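Alpha-glucosidase (Pseudoalteromonas sp. K8, PDB 5HQA) probably hydrolyses alpha-glucosidic linkages, as a family 97 glycoside hydrolase that carries a bound calcium ion and binds the inhibitor acarbose. Local coordinates at residues Q74-Q79 / I246-E251; A188-A193 / T442-T447. All coordinates share one frame; numbering follows the deposited sequence. Where two conformers were deposited one is given.

From the N terminus the chain first passes 74-79, at the start of strand 75-89 in the beta-rich N-terminal region, and then the loop 188-193, which leaves strand 181-187. The segment 246-251 comes back to strand 75-89 and closes contact 1. Only after much of the parallel-stranded catalytic barrel does 442-447 return to 188-193 and close contact 2. The two loops therefore cross rather than nest. Contact 1 holds a short helix against a sheet within the N-terminal region, whereas contact 2 joins that region to the barrel. They also touch directly: E251 O of contact 1 probably accepts a hydrogen bond from T447 OG1 of contact 2.

Contact 1 of 2, residues Q74-Q79 / I246-E251; sequences QTVVDQ and ILNLNE
The carboxylate of D78 stacks on the side-chain amide of N248, their planes 26° apart, and a methyl of V76 approaches the other face of the amide. On the D78 side, CB lies 3.4 Å from N248 OD1; CG, anti to the backbone N of D78 (chi1 -176°), is carried over the amide carbon. On the V76 side, CG1 meets N248 OD1 obliquely at 3.4 Å. The polar atoms of the amide are both engaged: N248 ND2 donates to V77 O at 3.0 Å, with V77 O 16° out of the amide plane, and N248 OD1 accepts from W66 NE1 of strand 53-67. Asparagine suits the place because it is short, flat, and both donor and acceptor. An alanine here would probably leave V77 O without this donor and W66 NE1 without its acceptor, and open a gap between V76 and D78. One water bridges D78 OD2 and N248 O, 2.8 Å from each, and D78 OD1 is hydrogen-bonded to H80 ND1. Beyond N248, N250 ND2 reaches back to I246 O at 2.8 Å, from the face opposite the one used by L249 N, so I246 O holds two donors. V76 CG2 and L247 CD1 add a looser apolar touch at 4.5 Å. The buried carboxylate thus has a histidine and water as partners, which would probably ease the cost of burying its charge, and the amide, gripped at both polar atoms, is fixed in its rotation where helix 245-248 meets the sheet.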
loop_
_atom_site.group_PDB
_atom_site.type_symbol
_atom_site.label_atom_id
_atom_site.label_comp_id
_atom_site.label_asym_id
_atom_site.label_seq_id
_atom_site.Cartn_x
_atom_site.Cartn_y
_atom_site.Cartn_z
ATOM N N GLN A 74 3.661 16.903 3.862
ATOM C CA GLN A 74 3.840 17.281 5.255
ATOM C C GLN A 74 2.533 17.734 5.896
ATOM O O GLN A 74 2.229 17.343 7.030
ATOM C CB GLN A 74 4.890 18.381 5.346
ATOM C CG GLN A 74 5.014 19.009 6.711
ATOM C CD GLN A 74 6.260 19.857 6.809
ATOM O OE1 GLN A 74 7.060 19.907 5.872
ATOM N NE2 GLN A 74 6.442 20.519 7.945
ATOM N N THR A 75 1.745 18.541 5.189
ATOM C CA THR A 75 0.477 19.060 5.693
ATOM C C THR A 75 -0.686 18.405 4.956
ATOM O O THR A 75 -0.718 18.395 3.721
ATOM C CB THR A 75 0.415 20.575 5.525
ATOM O OG1 THR A 75 1.528 21.162 6.205
ATOM C CG2 THR A 75 -0.872 21.127 6.107
ATOM N N VAL A 76 -1.640 17.872 5.716
ATOM C CA VAL A 76 -2.831 17.225 5.174
ATOM C C VAL A 76 -4.023 18.087 5.545
ATOM O O VAL A 76 -4.254 18.356 6.731
ATOM C CB VAL A 76 -3.008 15.794 5.708
ATOM C CG1 VAL A 76 -4.328 15.199 5.227
ATOM C CG2 VAL A 76 -1.814 14.909 5.294
ATOM N N VAL A 77 -4.776 18.506 4.536
ATOM C CA VAL A 77 -5.969 19.323 4.718
ATOM C C VAL A 77 -7.180 18.406 4.842
ATOM O O VAL A 77 -7.339 17.465 4.054
ATOM C CB VAL A 77 -6.131 20.302 3.543
ATOM C CG1 VAL A 77 -7.522 20.934 3.550
ATOM C CG2 VAL A 77 -5.038 21.362 3.594
ATOM N N ASP A 78 -8.031 18.673 5.839
ATOM C CA ASP A 78 -9.264 17.920 6.080
ATOM C C ASP A 78 -10.436 18.898 5.983
ATOM O O ASP A 78 -10.706 19.644 6.927
ATOM C CB ASP A 78 -9.232 17.232 7.448
ATOM C CG ASP A 78 -10.462 16.350 7.700
ATOM O OD1 ASP A 78 -11.414 16.385 6.891
ATOM O OD2 ASP A 78 -10.484 15.618 8.716
ATOM N N GLN A 79 -11.138 18.895 4.850
ATOM C CA GLN A 79 -12.329 19.726 4.664
ATOM C C GLN A 79 -13.468 18.822 4.231
ATOM O O GLN A 79 -13.414 18.235 3.146
ATOM C CB GLN A 79 -12.093 20.817 3.625
ATOM C CG GLN A 79 -11.058 21.832 4.054
ATOM C CD GLN A 79 -10.656 22.796 2.941
ATOM O OE1 GLN A 79 -10.636 22.435 1.760
ATOM N NE2 GLN A 79 -10.323 24.028 3.322
ATOM N N ILE A 246 -8.059 8.668 2.639
ATOM C CA ILE A 246 -7.774 7.495 3.471
ATOM C C ILE A 246 -7.119 7.921 4.782
ATOM O O ILE A 246 -7.545 7.514 5.870
ATOM C CB ILE A 246 -6.904 6.474 2.713
ATOM C CG1 ILE A 246 -7.629 5.961 1.459
ATOM C CG2 ILE A 246 -6.549 5.304 3.633
ATOM C CD1 ILE A 246 -9.004 5.352 1.740
ATOM N N LEU A 247 -6.082 8.759 4.706
ATOM C CA LEU A 247 -5.456 9.248 5.933
ATOM C C LEU A 247 -6.438 10.040 6.782
ATOM O O LEU A 247 -6.451 9.909 8.012
ATOM C CB LEU A 247 -4.247 10.120 5.609
ATOM C CG LEU A 247 -2.985 9.412 5.110
ATOM C CD1 LEU A 247 -1.977 10.470 4.673
ATOM C CD2 LEU A 247 -2.398 8.528 6.203
ATOM N N ASN A 248 -7.251 10.891 6.147
ATOM C CA ASN A 248 -8.143 11.765 6.910
ATOM C C ASN A 248 -9.199 10.990 7.681
ATOM O O ASN A 248 -9.762 11.520 8.647
ATOM C CB ASN A 248 -8.820 12.773 5.986
ATOM C CG ASN A 248 -7.996 14.033 5.814
ATOM O OD1 ASN A 248 -7.308 14.458 6.744
ATOM N ND2 ASN A 248 -8.055 14.635 4.631
ATOM N N LEU A 249 -9.483 9.755 7.286
ATOM C CA LEU A 249 -10.490 8.973 7.982
ATOM C C LEU A 249 -9.911 8.152 9.125
ATOM O O LEU A 249 -10.664 7.473 9.820
ATOM C CB LEU A 249 -11.219 8.065 6.991
ATOM C CG LEU A 249 -12.114 8.835 6.020
ATOM C CD1 LEU A 249 -12.738 7.876 5.044
ATOM C CD2 LEU A 249 -13.208 9.613 6.773
ATOM N N ASN A 250 -8.604 8.200 9.345
ATOM C CA ASN A 250 -7.991 7.468 10.441
ATOM C C ASN A 250 -7.819 8.347 11.675
ATOM O O ASN A 250 -7.786 9.580 11.597
ATOM C CB ASN A 250 -6.642 6.898 10.009
ATOM C CG ASN A 250 -6.796 5.591 9.275
ATOM O OD1 ASN A 250 -6.725 4.519 9.882
ATOM N ND2 ASN A 250 -7.071 5.667 7.972
ATOM N N GLU A 251 -7.711 7.683 12.828
ATOM C CA GLU A 251 -7.514 8.386 14.086
ATOM C C GLU A 251 -6.117 9.002 14.134
ATOM O O GLU A 251 -5.176 8.477 13.530
ATOM C CB GLU A 251 -7.686 7.440 15.273
ATOM C CG GLU A 251 -9.059 6.810 15.402
ATOM C CD GLU A 251 -9.217 6.038 16.700
ATOM O OE1 GLU A 251 -9.406 6.672 17.762
ATOM O OE2 GLU A 251 -9.134 4.793 16.660
HETATM O O HOH W 1 -11.926 13.217 8.653
HETATM O O HOH W 2 -8.435 14.342 9.761
#

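Contact 2 of 2, residues A188-A193 / T442-T447; sequences ALVDYA and TGLRRT
T442 grips two successive amides of the 188-193 loop. Its backbone O takes the hydrogen bond of A188 N at 2.9 Å, and its hydroxyl OG1 that of L189 N at 3.1 Å, both nearly straight at 168°. The hydroxyl can do this because chi1 of 61° sets OG1 between the backbone N and the carbonyl carbon, while T442 CG2 packs on L189 CB at 3.8 Å. Threonine thus supplies an acceptor and a methyl on its two branches. The fork of L444 lets one leucine cover both a carbonyl and an apolar branch: CD1 lies 3.6 Å from L189 O, and CD2 meets V190 CG2 at 3.7 Å. Further out, G443 positions T442 and L444 relative to each other. Its positive phi would press a side chain against the carbonyl O of T442, and it opens a type I turn closed by the bond from R446 N to G443 O, 3.1 Å long. The second donor to T442 O is N250 ND2; A188 and L444 also rest on N250, and L189 packs on I439 and P227. R446 reaches L247 O and makes a cation-pi contact with W66. The 442-447 loop follows barrel strand 432-435 and the calcium ligand E437. Two nearly straight hydrogen bonds with apolar cover therefore satisfy the N-H groups of A188 and L189 just past strand 181-187 and join the N-terminal sheet to the catalytic barrel.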
loop_
_atom_site.group_PDB
_atom_site.type_symbol
_atom_site.label_atom_id
_atom_site.label_comp_id
_atom_site.label_asym_id
_atom_site.label_seq_id
_atom_site.Cartn_x
_atom_site.Cartn_y
_atom_site.Cartn_z
ATOM N N ALA A 188 -9.187 2.612 8.227
ATOM C CA ALA A 188 -9.139 2.294 9.656
ATOM C C ALA A 188 -9.729 0.910 9.930
ATOM O O ALA A 188 -10.662 0.739 10.722
ATOM C CB ALA A 188 -9.842 3.376 10.497
ATOM N N LEU A 189 -9.154 -0.095 9.271
ATOM C CA LEU A 189 -9.614 -1.476 9.437
ATOM C C LEU A 189 -9.031 -2.012 10.739
ATOM O O LEU A 189 -7.881 -2.458 10.783
ATOM C CB LEU A 189 -9.208 -2.323 8.236
ATOM C CG LEU A 189 -9.503 -3.820 8.310
ATOM C CD1 LEU A 189 -10.986 -4.102 8.572
ATOM C CD2 LEU A 189 -9.045 -4.487 7.009
ATOM N N VAL A 190 -9.829 -1.942 11.807
ATOM C CA VAL A 190 -9.415 -2.266 13.168
ATOM C C VAL A 190 -10.456 -3.192 13.781
ATOM O O VAL A 190 -11.647 -2.861 13.786
ATOM C CB VAL A 190 -9.274 -1.002 14.038
ATOM C CG1 VAL A 190 -8.890 -1.380 15.469
ATOM C CG2 VAL A 190 -8.255 -0.049 13.436
ATOM N N ASP A 191 -10.010 -4.337 14.303
ATOM C CA ASP A 191 -10.887 -5.300 14.983
ATOM C C ASP A 191 -12.120 -5.641 14.141
ATOM O O ASP A 191 -13.256 -5.643 14.622
ATOM C CB ASP A 191 -11.310 -4.788 16.363
ATOM C CG ASP A 191 -12.037 -5.851 17.173
ATOM O OD1 ASP A 191 -11.663 -7.038 17.035
ATOM O OD2 ASP A 191 -12.989 -5.514 17.919
ATOM N N TYR A 192 -11.886 -5.945 12.870
ATOM C CA TYR A 192 -12.972 -6.210 11.943
ATOM C C TYR A 192 -12.387 -7.003 10.786
ATOM O O TYR A 192 -11.167 -7.087 10.627
ATOM C CB TYR A 192 -13.604 -4.900 11.471
ATOM C CG TYR A 192 -15.045 -4.963 10.992
ATOM C CD1 TYR A 192 -16.108 -4.849 11.893
ATOM C CD2 TYR A 192 -15.343 -5.071 9.628
ATOM C CE1 TYR A 192 -17.428 -4.872 11.451
ATOM C CE2 TYR A 192 -16.664 -5.088 9.176
ATOM C CZ TYR A 192 -17.696 -4.991 10.095
ATOM O OH TYR A 192 -18.996 -5.002 9.650
ATOM N N ALA A 193 -13.269 -7.605 9.996
ATOM C CA ALA A 193 -12.859 -8.388 8.837
ATOM C C ALA A 193 -12.739 -7.487 7.614
ATOM O O ALA A 193 -13.551 -6.578 7.423
ATOM C CB ALA A 193 -13.870 -9.506 8.564
ATOM N N THR A 442 -4.987 0.537 5.052
ATOM C CA THR A 442 -6.223 1.302 5.202
ATOM C C THR A 442 -5.970 2.614 5.940
ATOM O O THR A 442 -6.900 3.187 6.523
ATOM C CB THR A 442 -7.317 0.480 5.901
ATOM O OG1 THR A 442 -6.890 0.097 7.214
ATOM C CG2 THR A 442 -7.618 -0.790 5.090
ATOM N N GLY A 443 -4.728 3.104 5.909
ATOM C CA GLY A 443 -4.383 4.392 6.485
ATOM C C GLY A 443 -3.927 4.365 7.927
ATOM O O GLY A 443 -3.760 5.437 8.523
ATOM N N LEU A 444 -3.705 3.185 8.509
ATOM C CA LEU A 444 -3.378 3.121 9.928
ATOM C C LEU A 444 -1.996 3.686 10.255
ATOM O O LEU A 444 -1.717 3.931 11.436
ATOM C CB LEU A 444 -3.494 1.673 10.419
ATOM C CG LEU A 444 -4.939 1.193 10.564
ATOM C CD1 LEU A 444 -4.996 -0.324 10.660
ATOM C CD2 LEU A 444 -5.558 1.839 11.801
ATOM N N ARG A 445 -1.135 3.915 9.252
ATOM C CA ARG A 445 0.122 4.619 9.504
ATOM C C ARG A 445 -0.100 5.988 10.145
ATOM O O ARG A 445 0.807 6.507 10.806
ATOM C CB ARG A 445 0.919 4.779 8.198
ATOM C CG ARG A 445 0.185 5.604 7.126
ATOM C CD ARG A 445 0.945 5.616 5.800
ATOM N NE ARG A 445 0.114 6.064 4.677
ATOM C CZ ARG A 445 0.330 7.170 3.956
ATOM N NH1 ARG A 445 1.354 7.985 4.228
ATOM N NH2 ARG A 445 -0.483 7.459 2.941
ATOM N N ARG A 446 -1.270 6.603 9.959
ATOM C CA ARG A 446 -1.530 7.854 10.663
ATOM C C ARG A 446 -1.578 7.620 12.165
ATOM O O ARG A 446 -0.981 8.369 12.949
ATOM C CB ARG A 446 -2.838 8.484 10.192
ATOM C CG ARG A 446 -3.159 9.736 11.014
ATOM C CD ARG A 446 -4.466 10.378 10.636
ATOM N NE ARG A 446 -4.583 11.676 11.284
ATOM C CZ ARG A 446 -5.605 12.507 11.112
ATOM N NH1 ARG A 446 -6.604 12.175 10.304
ATOM N NH2 ARG A 446 -5.623 13.672 11.744
ATOM N N THR A 447 -2.284 6.571 12.579
ATOM C CA THR A 447 -2.492 6.269 13.989
ATOM C C THR A 447 -1.255 5.633 14.612
ATOM O O THR A 447 -0.942 5.890 15.782
ATOM C CB THR A 447 -3.692 5.331 14.123
ATOM O OG1 THR A 447 -4.761 5.815 13.295
ATOM C CG2 THR A 447 -4.159 5.255 15.563
#